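Local atomic coordinates of pyocin S5 (Pseudomonas aeruginosa PAO1, PDB entry 6THK), a protein that probably kills competing bacteria as a channel-forming bacteriocin, depolarising the cytoplasmic membrane after import into the target cell. Residues D199-L203 and L273-K277; N262-I266 and A278-G282; A346-A350 and V455-F459; A390-D395 and T461-I467; F410-K415 and A449-V455. The protein carries 1 engineered substitution. All blocks are in the same frame, centred on the assembly; numbering follows the deposited sequence.

Contact 1. Residues D199-L203 and L273-K277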
# COMPACT_ATOMS: atom_id res chain seq x y z
N ASP A 199 -11.17 -31.46 3.81
CA ASP A 199 -10.41 -30.55 2.96
C ASP A 199 -10.97 -29.14 3.01
O ASP A 199 -10.23 -28.17 2.94
CB ASP A 199 -10.39 -31.05 1.52
CG ASP A 199 -9.52 -32.27 1.34
OD1 ASP A 199 -8.74 -32.60 2.25
OD2 ASP A 199 -9.62 -32.91 0.27
N LEU A 200 -12.29 -29.04 3.11
CA LEU A 200 -13.01 -27.78 3.20
C LEU A 200 -12.72 -27.06 4.51
O LEU A 200 -12.59 -25.84 4.53
CB LEU A 200 -14.53 -27.97 3.03
CG LEU A 200 -15.06 -28.28 1.63
CD1 LEU A 200 -16.58 -28.36 1.63
CD2 LEU A 200 -14.62 -27.24 0.61
N SER A 201 -12.63 -27.83 5.62
CA SER A 201 -12.33 -27.31 6.95
C SER A 201 -10.95 -26.64 6.95
O SER A 201 -10.82 -25.54 7.48
CB SER A 201 -12.39 -28.42 7.99
OG SER A 201 -13.70 -28.92 8.16
N GLN A 202 -9.94 -27.29 6.32
CA GLN A 202 -8.58 -26.76 6.20
C GLN A 202 -8.57 -25.54 5.29
O GLN A 202 -7.82 -24.60 5.55
CB GLN A 202 -7.58 -27.83 5.74
CG GLN A 202 -6.10 -27.43 5.92
CD GLN A 202 -5.68 -27.29 7.37
OE1 GLN A 202 -5.63 -28.26 8.13
NE2 GLN A 202 -5.39 -26.06 7.78
N LEU A 203 -9.41 -25.54 4.23
CA LEU A 203 -9.54 -24.41 3.32
C LEU A 203 -10.10 -23.18 4.08
O LEU A 203 -9.67 -22.05 3.82
CB LEU A 203 -10.42 -24.79 2.12
CG LEU A 203 -10.47 -23.82 0.96
CD1 LEU A 203 -9.19 -23.83 0.15
CD2 LEU A 203 -11.64 -24.13 0.05
N LEU A 273 -14.95 -27.89 -3.91
CA LEU A 273 -13.67 -27.55 -3.29
C LEU A 273 -12.98 -26.46 -4.09
O LEU A 273 -12.55 -25.46 -3.50
CB LEU A 273 -12.79 -28.81 -3.14
CG LEU A 273 -11.37 -28.66 -2.56
CD1 LEU A 273 -11.37 -28.06 -1.15
CD2 LEU A 273 -10.65 -30.00 -2.52
N GLU A 274 -12.92 -26.61 -5.42
CA GLU A 274 -12.33 -25.61 -6.32
C GLU A 274 -13.17 -24.32 -6.36
O GLU A 274 -12.59 -23.24 -6.51
CB GLU A 274 -12.11 -26.18 -7.73
CG GLU A 274 -11.00 -27.21 -7.83
CD GLU A 274 -9.67 -26.91 -7.17
OE1 GLU A 274 -9.05 -25.88 -7.51
OE2 GLU A 274 -9.24 -27.73 -6.34
N LYS A 275 -14.51 -24.44 -6.19
CA LYS A 275 -15.41 -23.28 -6.15
C LYS A 275 -15.20 -22.51 -4.86
O LYS A 275 -15.12 -21.30 -4.92
CB LYS A 275 -16.88 -23.70 -6.27
CG LYS A 275 -17.79 -22.57 -6.71
CD LYS A 275 -19.19 -23.07 -7.01
CE LYS A 275 -20.04 -22.01 -7.67
NZ LYS A 275 -21.26 -22.59 -8.27
N GLN A 276 -15.12 -23.21 -3.71
CA GLN A 276 -14.93 -22.59 -2.40
C GLN A 276 -13.57 -21.90 -2.32
O GLN A 276 -13.49 -20.82 -1.73
CB GLN A 276 -15.15 -23.59 -1.24
CG GLN A 276 -15.24 -22.95 0.17
CD GLN A 276 -16.40 -21.98 0.36
OE1 GLN A 276 -17.54 -22.37 0.66
NE2 GLN A 276 -16.12 -20.69 0.25
N LYS A 277 -12.55 -22.48 -2.97
CA LYS A 277 -11.20 -21.93 -3.08
C LYS A 277 -11.29 -20.55 -3.76
O LYS A 277 -10.79 -19.56 -3.23
CB LYS A 277 -10.28 -22.87 -3.88
CG LYS A 277 -8.81 -22.77 -3.49
CD LYS A 277 -7.87 -23.55 -4.41
CE LYS A 277 -7.72 -25.01 -4.05
NZ LYS A 277 -6.74 -25.70 -4.93
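L203 and L273 both carry CG anti to the backbone N (chi1 -170° and 177°), which swings their branched ends into the seam between two nearly parallel helices, in regions predicted to form coiled coil. The local axes run 10.6 Å apart at 7°, and leucines fill the seam. The L203 methyls divide the work: CD2 lies against the backbone of the 273-277 turn and the root of Q276, with Q276 CB 3.8 Å from L203 CD2, while L203 CD1 meets CG of K277 at 3.8 Å, the two chains crossing at about a right angle. One turn back, L200 and L273 pass alongside in opposite senses, so that L200 CD2 and L273 CD1 meet at 3.8 Å. L273 CD1 touches the CD2 methyls of both L200 and L203. D199 CB lies against the L273 methyls, with OD2 alongside L273 CD2. The ammonium of K277 makes a weak salt bridge within its own helix to E274. The lysine therefore contributes chiefly its methylene carbons to this seam at the protein surface, and the closest approach of all is L203 CD2 to the backbone N of K277, 3.6 Å.

Contact 2. Residues N262-I266 and A278-G282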
# COMPACT_ATOMS: atom_id res chain seq x y z
N ASN A 262 -11.04 -14.60 -11.66
CA ASN A 262 -11.55 -15.43 -10.56
C ASN A 262 -13.07 -15.65 -10.59
O ASN A 262 -13.55 -16.65 -10.04
CB ASN A 262 -11.11 -14.88 -9.22
CG ASN A 262 -11.13 -15.90 -8.11
OD1 ASN A 262 -10.31 -16.82 -8.07
ND2 ASN A 262 -12.02 -15.72 -7.16
N ASN A 263 -13.83 -14.71 -11.18
CA ASN A 263 -15.29 -14.81 -11.32
C ASN A 263 -15.65 -15.94 -12.29
O ASN A 263 -16.63 -16.65 -12.05
CB ASN A 263 -15.90 -13.47 -11.74
CG ASN A 263 -15.91 -12.44 -10.64
OD1 ASN A 263 -15.94 -12.75 -9.44
ND2 ASN A 263 -15.89 -11.17 -11.03
N THR A 264 -14.82 -16.13 -13.35
CA THR A 264 -14.94 -17.21 -14.34
C THR A 264 -14.64 -18.55 -13.62
O THR A 264 -15.37 -19.53 -13.82
CB THR A 264 -14.00 -16.95 -15.53
OG1 THR A 264 -14.21 -15.63 -16.03
CG2 THR A 264 -14.18 -17.97 -16.67
N LEU A 265 -13.58 -18.57 -12.76
CA LEU A 265 -13.14 -19.72 -11.95
C LEU A 265 -14.26 -20.22 -11.03
O LEU A 265 -14.38 -21.43 -10.83
CB LEU A 265 -11.90 -19.34 -11.13
CG LEU A 265 -10.48 -19.63 -11.68
CD1 LEU A 265 -10.28 -19.09 -13.09
CD2 LEU A 265 -9.44 -19.00 -10.80
N ILE A 266 -15.07 -19.29 -10.47
CA ILE A 266 -16.21 -19.59 -9.59
C ILE A 266 -17.33 -20.22 -10.46
O ILE A 266 -17.84 -21.28 -10.11
CB ILE A 266 -16.72 -18.32 -8.82
CG1 ILE A 266 -15.67 -17.83 -7.79
CG2 ILE A 266 -18.07 -18.57 -8.14
CD1 ILE A 266 -15.85 -16.37 -7.26
N ALA A 278 -12.01 -20.50 -4.90
CA ALA A 278 -12.25 -19.29 -5.68
C ALA A 278 -13.12 -18.25 -4.92
O ALA A 278 -12.80 -17.07 -4.94
CB ALA A 278 -12.87 -19.65 -7.03
N ILE A 279 -14.20 -18.70 -4.21
CA ILE A 279 -15.08 -17.81 -3.41
C ILE A 279 -14.24 -17.06 -2.37
O ILE A 279 -14.39 -15.85 -2.23
CB ILE A 279 -16.27 -18.59 -2.76
CG1 ILE A 279 -17.29 -19.05 -3.82
CG2 ILE A 279 -16.96 -17.75 -1.66
CD1 ILE A 279 -17.97 -20.37 -3.52
N TYR A 280 -13.37 -17.81 -1.64
CA TYR A 280 -12.45 -17.32 -0.61
C TYR A 280 -11.45 -16.34 -1.18
O TYR A 280 -11.32 -15.25 -0.63
CB TYR A 280 -11.70 -18.49 0.06
CG TYR A 280 -12.48 -19.24 1.11
CD1 TYR A 280 -13.58 -18.66 1.74
CD2 TYR A 280 -12.11 -20.52 1.50
CE1 TYR A 280 -14.30 -19.35 2.72
CE2 TYR A 280 -12.80 -21.21 2.49
CZ TYR A 280 -13.90 -20.62 3.10
OH TYR A 280 -14.59 -21.30 4.07
N ASN A 281 -10.73 -16.72 -2.27
CA ASN A 281 -9.75 -15.85 -2.92
C ASN A 281 -10.41 -14.55 -3.39
O ASN A 281 -9.83 -13.48 -3.21
CB ASN A 281 -9.03 -16.54 -4.08
CG ASN A 281 -8.01 -17.58 -3.69
OD1 ASN A 281 -7.45 -17.60 -2.58
ND2 ASN A 281 -7.74 -18.49 -4.63
N GLY A 282 -11.63 -14.66 -3.90
CA GLY A 282 -12.38 -13.50 -4.34
C GLY A 282 -12.66 -12.58 -3.17
O GLY A 282 -12.61 -11.37 -3.31
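The carboxamide of N262 is turned so that A278 O lies in its plane, and the flat group meets the neighbouring helix through its ND2 edge. On the carbonyl's side the approach is different: ND2 comes from above the plane of the A278 C=O, 35° out of it. The bond from N262 ND2 to A278 O is short, 2.7 Å, with an N-H...O angle of 154°. The same oxygen accepts the regular helical bond from G282 N on the opposite face of the carbonyl plane, so two donors grip it. With CG anti to the backbone N, N262 sends its amide across the gap, and its OD1 rests near CA and CB of A278.

Beside this polar link, A278 presents its methyl to I266. I266 CG1 lies 3.4 Å from A278 CB, tighter than an ordinary van der Waals contact, and CD1 of the isoleucine continues over the A278 carbonyl. L265 CB and I279 add apolar contacts at the margin. The paired elements form an antiparallel helical hairpin: helices 237-267 and 272-338 follow one another in the chain, and near their connection the local axes pass at 9.3 Å and 154°. Y280 leaves on the other side of helix 272-338 to stack on Y207 of helix 157-212.

A buried asparagine amide beside A278 and I266 thus has one N-H bonded to a backbone oxygen already engaged in its own helix, and the two helices are joined by a directional bond as well as by packing.

Contact 3. Residues A346-A350 and V455-F459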
# COMPACT_ATOMS: atom_id res chain seq x y z
N ALA A 346 24.03 56.62 0.22
CA ALA A 346 23.16 55.56 0.75
C ALA A 346 23.81 54.19 0.43
O ALA A 346 23.98 53.36 1.34
CB ALA A 346 21.77 55.65 0.14
N ARG A 347 24.25 54.01 -0.83
CA ARG A 347 24.91 52.76 -1.26
C ARG A 347 26.18 52.46 -0.46
O ARG A 347 26.41 51.31 -0.10
CB ARG A 347 25.18 52.76 -2.76
CG ARG A 347 25.51 51.38 -3.30
CD ARG A 347 25.84 51.44 -4.78
NE ARG A 347 24.68 51.81 -5.60
CZ ARG A 347 23.76 50.95 -6.01
NH1 ARG A 347 23.81 49.67 -5.63
NH2 ARG A 347 22.77 51.35 -6.80
N GLN A 348 26.99 53.49 -0.16
CA GLN A 348 28.20 53.30 0.64
C GLN A 348 27.83 53.00 2.10
O GLN A 348 28.54 52.23 2.74
CB GLN A 348 29.12 54.52 0.57
CG GLN A 348 29.96 54.56 -0.71
CD GLN A 348 31.14 55.48 -0.54
OE1 GLN A 348 31.96 55.31 0.35
NE2 GLN A 348 31.24 56.49 -1.39
N LEU A 349 26.71 53.59 2.60
CA LEU A 349 26.23 53.31 3.95
C LEU A 349 25.86 51.83 4.08
O LEU A 349 26.36 51.17 4.99
CB LEU A 349 25.05 54.23 4.36
CG LEU A 349 24.56 54.10 5.82
CD1 LEU A 349 25.60 54.61 6.80
CD2 LEU A 349 23.27 54.88 6.03
N ALA A 350 25.06 51.30 3.13
CA ALA A 350 24.62 49.91 3.07
C ALA A 350 25.77 48.90 2.90
O ALA A 350 25.74 47.82 3.51
CB ALA A 350 23.60 49.73 1.96
N VAL A 455 20.66 50.39 8.86
CA VAL A 455 20.62 50.94 7.51
C VAL A 455 19.22 50.76 6.93
O VAL A 455 18.72 51.64 6.25
CB VAL A 455 21.68 50.33 6.59
CG1 VAL A 455 21.61 50.96 5.22
CG2 VAL A 455 23.06 50.51 7.18
N GLY A 456 18.59 49.63 7.21
CA GLY A 456 17.23 49.38 6.77
C GLY A 456 16.28 50.39 7.40
O GLY A 456 15.39 50.90 6.74
N ILE A 457 16.50 50.69 8.68
CA ILE A 457 15.72 51.67 9.41
C ILE A 457 15.89 53.04 8.76
O ILE A 457 14.92 53.77 8.58
CB ILE A 457 16.17 51.72 10.88
CG1 ILE A 457 15.62 50.51 11.63
CG2 ILE A 457 15.73 53.00 11.54
CD1 ILE A 457 16.15 50.36 13.03
N ALA A 458 17.12 53.39 8.41
CA ALA A 458 17.44 54.66 7.74
C ALA A 458 16.72 54.78 6.40
O ALA A 458 16.10 55.80 6.11
CB ALA A 458 18.95 54.76 7.53
N PHE A 459 16.77 53.73 5.60
CA PHE A 459 16.15 53.65 4.29
C PHE A 459 14.60 53.58 4.39
O PHE A 459 13.94 54.28 3.62
CB PHE A 459 16.73 52.46 3.49
CG PHE A 459 18.19 52.54 3.07
CD1 PHE A 459 19.00 53.60 3.47
CD2 PHE A 459 18.76 51.55 2.27
CE1 PHE A 459 20.34 53.69 3.06
CE2 PHE A 459 20.10 51.64 1.86
CZ PHE A 459 20.87 52.71 2.26
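F459 meets A346 with its far edge: CZ lies 3.3 Å from A346 O, and that oxygen sits near the ring plane. The methyl of A346 touches the same end, its CB 3.7 Å from F459 CZ. CG of F459 stands anti to the carbonyl carbon (chi1 -67°), a setting that carries the ring across to helix 340-353. A350 approaches the CE2 side obliquely and L349 CD2 the CE1 side, while V455 CG1, from the phenylalanine's own helix, lies over one face toward the rim.

V455 shares out its two methyls, CG1 resting 3.8 Å from A350 CA and CG2 4.1 Å from L349 CG; V455 and L349 lie side by side, pointing opposite ways. The helices are antiparallel here, their local axes 10.6 Å apart at 156°, within the helical bundle of the colicin pore-forming domain. M476 of helix 468-481 also packs on A346 and L349, and the F459 ring meets that of F330.

Every touching side chain is hydrocarbon and buried, so cohesion comes from close packing. A346 O, at the ring's edge, keeps its helical bond to A350 N, and the positively polarised C-H edge of the phenylalanine probably adds a mild electrostatic attraction.

Contact 4. Residues A390-D395 and T461-I467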
# COMPACT_ATOMS: atom_id res chain seq x y z
N ALA A 390 8.60 66.53 9.64
CA ALA A 390 8.57 65.40 8.73
C ALA A 390 8.42 64.09 9.48
O ALA A 390 7.67 63.22 9.09
CB ALA A 390 9.82 65.37 7.89
N PHE A 391 9.15 63.97 10.57
CA PHE A 391 9.13 62.80 11.40
C PHE A 391 7.78 62.61 12.08
O PHE A 391 7.37 61.50 12.29
CB PHE A 391 10.20 62.91 12.45
CG PHE A 391 11.55 62.46 11.99
CD1 PHE A 391 11.71 61.24 11.39
CD2 PHE A 391 12.65 63.24 12.20
CE1 PHE A 391 12.96 60.83 11.00
CE2 PHE A 391 13.91 62.84 11.82
CZ PHE A 391 14.06 61.63 11.21
N ASP A 392 7.12 63.70 12.43
CA ASP A 392 5.81 63.66 13.08
C ASP A 392 4.80 63.13 12.10
O ASP A 392 3.91 62.43 12.48
CB ASP A 392 5.38 65.06 13.53
CG ASP A 392 5.70 65.36 14.98
OD1 ASP A 392 6.41 64.55 15.60
OD2 ASP A 392 5.27 66.41 15.51
N SER A 393 4.95 63.47 10.83
CA SER A 393 4.04 63.04 9.78
C SER A 393 4.27 61.61 9.31
O SER A 393 3.58 61.12 8.43
CB SER A 393 4.16 63.98 8.58
OG SER A 393 3.63 63.40 7.41
N LEU A 394 5.28 60.97 9.87
CA LEU A 394 5.69 59.60 9.55
C LEU A 394 4.58 58.57 9.60
O LEU A 394 3.88 58.42 10.60
CB LEU A 394 6.86 59.12 10.43
CG LEU A 394 7.73 58.02 9.83
CD1 LEU A 394 9.19 58.28 10.10
CD2 LEU A 394 7.29 56.63 10.32
N ASP A 395 4.51 57.81 8.51
CA ASP A 395 3.56 56.73 8.27
C ASP A 395 4.18 55.42 8.76
O ASP A 395 5.12 54.93 8.13
CB ASP A 395 3.28 56.68 6.77
CG ASP A 395 2.27 55.64 6.39
OD1 ASP A 395 2.62 54.45 6.42
OD2 ASP A 395 1.11 56.01 6.10
N THR A 461 12.70 54.86 6.58
CA THR A 461 12.34 56.24 6.92
C THR A 461 12.17 57.11 5.65
O THR A 461 11.17 57.80 5.53
CB THR A 461 13.37 56.81 7.89
OG1 THR A 461 13.38 55.98 9.05
CG2 THR A 461 13.05 58.23 8.31
N ALA A 462 13.13 57.08 4.70
CA ALA A 462 13.08 57.85 3.45
C ALA A 462 11.87 57.51 2.59
O ALA A 462 11.45 58.34 1.80
CB ALA A 462 14.35 57.61 2.64
N THR A 463 11.32 56.28 2.72
CA THR A 463 10.17 55.79 1.93
C THR A 463 8.78 56.09 2.53
O THR A 463 7.77 56.00 1.83
CB THR A 463 10.29 54.27 1.66
OG1 THR A 463 10.01 53.59 2.88
CG2 THR A 463 11.64 53.85 1.08
N ALA A 464 8.72 56.39 3.83
CA ALA A 464 7.46 56.62 4.54
C ALA A 464 7.28 58.04 5.06
O ALA A 464 6.22 58.35 5.62
CB ALA A 464 7.36 55.63 5.69
N THR A 465 8.28 58.90 4.88
CA THR A 465 8.31 60.26 5.43
C THR A 465 8.69 61.33 4.37
O THR A 465 9.60 61.06 3.59
CB THR A 465 9.44 60.27 6.51
OG1 THR A 465 9.48 59.03 7.19
CG2 THR A 465 9.32 61.37 7.51
N PRO A 466 8.12 62.58 4.43
CA PRO A 466 8.59 63.66 3.53
C PRO A 466 9.85 64.32 4.15
O PRO A 466 9.94 65.55 4.33
CB PRO A 466 7.40 64.64 3.49
CG PRO A 466 6.41 64.14 4.53
CD PRO A 466 7.06 63.06 5.33
N ILE A 467 10.85 63.47 4.46
CA ILE A 467 12.09 63.80 5.16
C ILE A 467 12.98 64.86 4.41
O ILE A 467 13.57 65.74 5.08
CB ILE A 467 12.88 62.52 5.58
CG1 ILE A 467 13.98 62.88 6.57
CG2 ILE A 467 13.42 61.67 4.41
CD1 ILE A 467 14.09 62.05 7.60
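Where helix 381-392 gives way to a turn, its chain runs beside the end of helix 451-464 and the turn beyond it, the backbones drawing to 4.9 Å between the CA atoms of L394 and T465 and linked by a weak bond from D395 N to A464 O. P466, at the centre of an inverse gamma turn, lies near A390 and S393.

The side chains close the inner part. F391 meets two neighbouring aliphatic groups with its CE1-CZ end: T461 CG2 lies at the ring's edge, near its plane, 3.7 Å from F391 CE1, whereas I467 CD1 comes obliquely to CZ of F391 at 3.6 Å. A390 turns its methyl to the P466 carbonyl and to CA of I467. T465 stands with OG1 beside its backbone N (chi1 -36°), which aims the hydroxyl back to the last turn of helix 451-464. There T465 OG1 donates to T461 O at 2.7 Å. A464 CB packs on D395 O, 3.4 Å away, while the D395 carboxylate caps M398 N at the start of helix 396-409.

Within the pore-forming domain this joins two helix-to-turn corners. T461 O, accepting from both T465 OG1 and A464 N, gives the T465 hydroxyl an acceptor within its own segment. Across the gap many contacts set carbon against backbone oxygen, and the one hydrogen bond between the segments is weak.

Contact 5. Residues F410-K415 and A449-V455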
# COMPACT_ATOMS: atom_id res chain seq x y z
N PHE A 410 19.13 42.63 2.72
CA PHE A 410 20.41 42.60 3.43
C PHE A 410 20.65 41.27 4.16
O PHE A 410 21.74 41.05 4.70
CB PHE A 410 20.51 43.78 4.43
CG PHE A 410 20.41 45.16 3.84
CD1 PHE A 410 21.02 45.47 2.62
CD2 PHE A 410 19.76 46.19 4.53
CE1 PHE A 410 20.93 46.76 2.08
CE2 PHE A 410 19.68 47.48 3.99
CZ PHE A 410 20.27 47.75 2.78
N GLY A 411 19.65 40.39 4.18
CA GLY A 411 19.77 39.09 4.84
C GLY A 411 20.01 39.19 6.33
O GLY A 411 20.93 38.56 6.85
N VAL A 412 19.22 40.04 7.01
CA VAL A 412 19.25 40.25 8.45
C VAL A 412 17.89 39.79 8.97
O VAL A 412 16.90 39.87 8.23
CB VAL A 412 19.64 41.70 8.90
CG1 VAL A 412 21.08 42.03 8.54
CG2 VAL A 412 18.70 42.75 8.34
N VAL A 413 17.84 39.22 10.20
CA VAL A 413 16.55 38.75 10.73
C VAL A 413 15.61 39.94 11.05
O VAL A 413 16.08 41.04 11.37
CB VAL A 413 16.63 37.72 11.91
CG1 VAL A 413 17.20 36.38 11.44
CG2 VAL A 413 17.40 38.26 13.12
N GLY A 414 14.31 39.69 10.88
CA GLY A 414 13.24 40.64 11.18
C GLY A 414 13.26 40.92 12.67
O GLY A 414 13.32 39.98 13.48
N LYS A 415 13.30 42.21 13.04
CA LYS A 415 13.43 42.64 14.43
C LYS A 415 12.26 43.51 14.93
O LYS A 415 11.74 44.36 14.19
CB LYS A 415 14.79 43.32 14.60
CG LYS A 415 15.32 43.33 16.01
CD LYS A 415 16.77 43.74 16.04
CE LYS A 415 17.12 44.50 17.30
NZ LYS A 415 17.32 43.61 18.49
N ALA A 449 22.68 43.60 17.32
CA ALA A 449 22.12 43.41 15.97
C ALA A 449 23.14 43.82 14.89
O ALA A 449 24.19 44.41 15.20
CB ALA A 449 20.81 44.17 15.81
N ALA A 450 22.85 43.43 13.67
CA ALA A 450 23.71 43.73 12.56
C ALA A 450 23.54 45.18 12.21
O ALA A 450 22.44 45.71 12.29
CB ALA A 450 23.35 42.86 11.38
N ALA A 451 24.61 45.80 11.75
CA ALA A 451 24.64 47.20 11.35
C ALA A 451 23.68 47.50 10.18
O ALA A 451 23.11 48.57 10.12
CB ALA A 451 26.05 47.66 11.04
N SER A 452 23.51 46.53 9.29
CA SER A 452 22.61 46.60 8.14
C SER A 452 21.15 46.82 8.55
O SER A 452 20.40 47.42 7.81
CB SER A 452 22.74 45.34 7.29
OG SER A 452 24.10 45.04 7.06
N TRP A 453 20.73 46.29 9.70
CA TRP A 453 19.38 46.52 10.20
C TRP A 453 19.14 48.01 10.44
O TRP A 453 18.08 48.52 10.12
CB TRP A 453 19.11 45.73 11.48
CG TRP A 453 17.70 45.83 11.89
CD1 TRP A 453 16.62 45.36 11.22
CD2 TRP A 453 17.19 46.47 13.06
NE1 TRP A 453 15.47 45.65 11.89
CE2 TRP A 453 15.79 46.33 13.03
CE3 TRP A 453 17.77 47.13 14.13
CZ2 TRP A 453 14.98 46.84 14.02
CZ3 TRP A 453 16.96 47.63 15.11
CH2 TRP A 453 15.58 47.48 15.06
N LEU A 454 20.14 48.71 10.98
CA LEU A 454 20.08 50.15 11.20
C LEU A 454 19.94 50.87 9.87
O LEU A 454 19.21 51.84 9.76
CB LEU A 454 21.34 50.65 11.87
CG LEU A 454 21.54 50.48 13.36
CD1 LEU A 454 22.70 51.35 13.81
CD2 LEU A 454 20.27 50.83 14.11
N VAL A 455 20.66 50.39 8.86
CA VAL A 455 20.62 50.94 7.51
C VAL A 455 19.22 50.76 6.93
O VAL A 455 18.72 51.64 6.25
CB VAL A 455 21.68 50.33 6.59
CG1 VAL A 455 21.61 50.96 5.22
CG2 VAL A 455 23.06 50.51 7.18
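K415 lies like a bar across W453, the two side chains meeting at about a right angle. Its CB rests over one face near the rim, 3.5 Å from W453 CE2, and its CD stands almost squarely above the six-membered ring, 3.8 Å from the centroid and 2° off the normal, a CH-pi contact. Bends at chi3 and chi4 then carry K415 NZ off to 5.6 Å from that centroid, where any cation-pi attraction is weak at most. A449 CB fits against the far methylenes of the lysine.

V412 is the next bump. Its CG1 drops into a hollow between A450 CB, 3.7 Å away, and S452 CB, while CG2 meets W453 at the edge of the indole. F410 lays its CB against S452 CB at 3.9 Å and brings its ring obliquely to S452 O; CE2 goes on to V455 CG1. S452 CB thus touches both V412 CG1 and F410 CB. The buried indole NE1 has no partner in the model.

G411, just past helix 396-409, adopts the positive phi of a Schellman motif, letting the loop turn along the beginning of helix 451-464. Helix 340-353 backs the F410 and S452 end through A350 and A353, and L445 and A446 of helix 436-446, with L403 and S407 of helix 396-409, pack around W453.

How the contacts relate
The five contacts fall into two groups at distant places on a long, almost wholly helical chain. Contacts 1 and 2, with centres 12 Å apart, share helix 272-338, which packs against helix 157-212 in one and helix 237-267 in the other; they touch, and their segments alternate in sequence. Contacts 3, 4 and 5 lie inside the pore-forming domain, their centres 72 to 89 Å from those of contacts 1 and 2, and all use helix 451-464. Contact 5 is nested in the loops closed by contacts 3 and 4, shares V455 with contact 3 and touches it through F410. Helix 272-338 leads directly into helix 340-353, so one long helix connects the predicted coiled-coil region with the probable channel-forming bundle.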